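Local atomic coordinates of F-BAR domain only protein 1 (Danio rerio, PDB entry 5JP2), a protein that probably acts at an early step of clathrin-mediated endocytosis through a mu homology domain that binds a peptide of Eps15. Residues Thr110-Leu113 with Gln114-Glu118. Residues are numbered along the deposited sequence; the frame is centred on the assembly and turned at random.
Sequences TLHL and QREAE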
loop_
_atom_site.group_PDB
_atom_site.type_symbol
_atom_site.label_atom_id
_atom_site.label_comp_id
_atom_site.label_asym_id
_atom_site.label_seq_id
_atom_site.Cartn_x
_atom_site.Cartn_y
_atom_site.Cartn_z
ATOM N N THR B 110 20.043 3.861 -19.493
ATOM C CA THR B 110 21.079 4.893 -19.459
ATOM C C THR B 110 20.535 6.240 -19.889
ATOM O O THR B 110 20.759 7.254 -19.221
ATOM C CB THR B 110 22.255 4.501 -20.348
ATOM O OG1 THR B 110 22.767 3.237 -19.933
ATOM C CG2 THR B 110 23.341 5.528 -20.267
ATOM N N LEU B 111 19.857 6.280 -21.036
ATOM C CA LEU B 111 19.285 7.533 -21.509
ATOM C C LEU B 111 18.279 8.078 -20.514
ATOM O O LEU B 111 18.207 9.291 -20.290
ATOM C CB LEU B 111 18.623 7.330 -22.867
ATOM C CG LEU B 111 19.589 7.090 -24.018
ATOM C CD1 LEU B 111 18.846 6.814 -25.289
ATOM C CD2 LEU B 111 20.463 8.301 -24.183
ATOM N N HIS B 112 17.502 7.193 -19.896
ATOM C CA HIS B 112 16.468 7.640 -18.972
ATOM C C HIS B 112 17.070 8.313 -17.753
ATOM O O HIS B 112 16.577 9.348 -17.302
ATOM C CB HIS B 112 15.589 6.463 -18.566
ATOM C CG HIS B 112 14.527 6.825 -17.586
ATOM N ND1 HIS B 112 13.273 7.231 -17.970
ATOM C CD2 HIS B 112 14.544 6.879 -16.236
ATOM C CE1 HIS B 112 12.557 7.506 -16.900
ATOM N NE2 HIS B 112 13.304 7.303 -15.836
ATOM N N LEU B 113 18.129 7.734 -17.196
ATOM C CA LEU B 113 18.759 8.360 -16.045
ATOM C C LEU B 113 19.483 9.637 -16.438
ATOM O O LEU B 113 19.476 10.602 -15.673
ATOM C CB LEU B 113 19.704 7.376 -15.364
ATOM C CG LEU B 113 19.033 6.105 -14.862
ATOM C CD1 LEU B 113 20.066 5.079 -14.463
ATOM C CD2 LEU B 113 18.081 6.391 -13.726
ATOM N N GLN B 114 20.110 9.663 -17.619
ATOM C CA GLN B 114 20.755 10.886 -18.089
ATOM C C GLN B 114 19.767 12.031 -18.119
ATOM O O GLN B 114 20.093 13.150 -17.723
ATOM C CB GLN B 114 21.346 10.692 -19.484
ATOM C CG GLN B 114 22.606 9.874 -19.554
ATOM C CD GLN B 114 23.114 9.736 -20.978
ATOM O OE1 GLN B 114 23.783 8.766 -21.324
ATOM N NE2 GLN B 114 22.797 10.719 -21.814
ATOM N N ARG B 115 18.548 11.766 -18.579
ATOM C CA ARG B 115 17.542 12.814 -18.602
ATOM C C ARG B 115 17.168 13.205 -17.186
ATOM O O ARG B 115 17.105 14.391 -16.855
ATOM C CB ARG B 115 16.309 12.356 -19.375
ATOM C CG ARG B 115 15.215 13.400 -19.429
ATOM C CD ARG B 115 14.052 12.952 -20.305
ATOM N NE ARG B 115 12.898 13.848 -20.219
ATOM C CZ ARG B 115 11.893 13.699 -19.359
ATOM N NH1 ARG B 115 10.887 14.560 -19.350
ATOM N NH2 ARG B 115 11.899 12.693 -18.497
ATOM N N GLU B 116 16.955 12.213 -16.327
ATOM C CA GLU B 116 16.598 12.503 -14.946
ATOM C C GLU B 116 17.666 13.351 -14.283
ATOM O O GLU B 116 17.365 14.337 -13.608
ATOM C CB GLU B 116 16.386 11.200 -14.189
ATOM C CG GLU B 116 15.150 10.438 -14.612
ATOM C CD GLU B 116 13.866 11.143 -14.240
ATOM O OE1 GLU B 116 13.911 12.068 -13.409
ATOM O OE2 GLU B 116 12.803 10.764 -14.767
ATOM N N ALA B 117 18.929 12.994 -14.485
ATOM C CA ALA B 117 20.012 13.797 -13.937
ATOM C C ALA B 117 19.991 15.197 -14.530
ATOM O O ALA B 117 20.045 16.192 -13.801
ATOM C CB ALA B 117 21.352 13.117 -14.201
ATOM N N GLU B 118 19.934 15.289 -15.861
ATOM C CA GLU B 118 19.856 16.587 -16.524
ATOM C C GLU B 118 18.705 17.410 -15.969
ATOM O O GLU B 118 18.815 18.629 -15.812
ATOM C CB GLU B 118 19.689 16.398 -18.035
ATOM C CG GLU B 118 20.941 15.941 -18.772
ATOM C CD GLU B 118 20.709 15.738 -20.258
ATOM O OE1 GLU B 118 19.715 16.277 -20.784
ATOM O OE2 GLU B 118 21.509 15.022 -20.898
#
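T110 and Q114 meet one turn apart in the helix 106-119, first through their backbones: Q114 N donates to T110 O at 3.0 Å, an i to i+4 bond with an N-H...O angle of 163°. Their side chains then cross obliquely, the T110 methyl CG2 lying 3.4 Å from Q114 OE1. The T110 hydroxyl, beside the backbone N, is hydrogen-bonded to M106 O; this rotation sets CG2 anti to that N, against the amide oxygen. L111, whose O accepts from R115 N, sends its CD2 to the other end of that amide, 4.1 Å from Q114 NE2, a looser contact. Replacing Q114 by an alanine would probably leave T110 CG2 and L111 CD2 without the amide they touch, and lose the side-chain contact with T60. H112, whose O accepts from E116 N, lies alongside E116, both side chains pointing the same way. The imidazole and carboxylate planes stand 46° apart, and NE2 is 3.7 Å from E116 OE2, a proximity that may be mildly electrostatic if the ring is protonated. Chi1 sets E116 CG 3.8 Å from H112 NE2, and the bend at chi2 (-68°) turns the carboxylate toward the ring. L113 O accepts from A117 N at 2.7 Å, the straightest of these four backbone bonds. In the mu homology domain this part of helix 106-119 rests on helix 55-61, where T110 touches F59 and buried L113 packs on T56 and F59, and on strand 125-137, where L113, E116 and A117 touch Y126 and H112 touches V128.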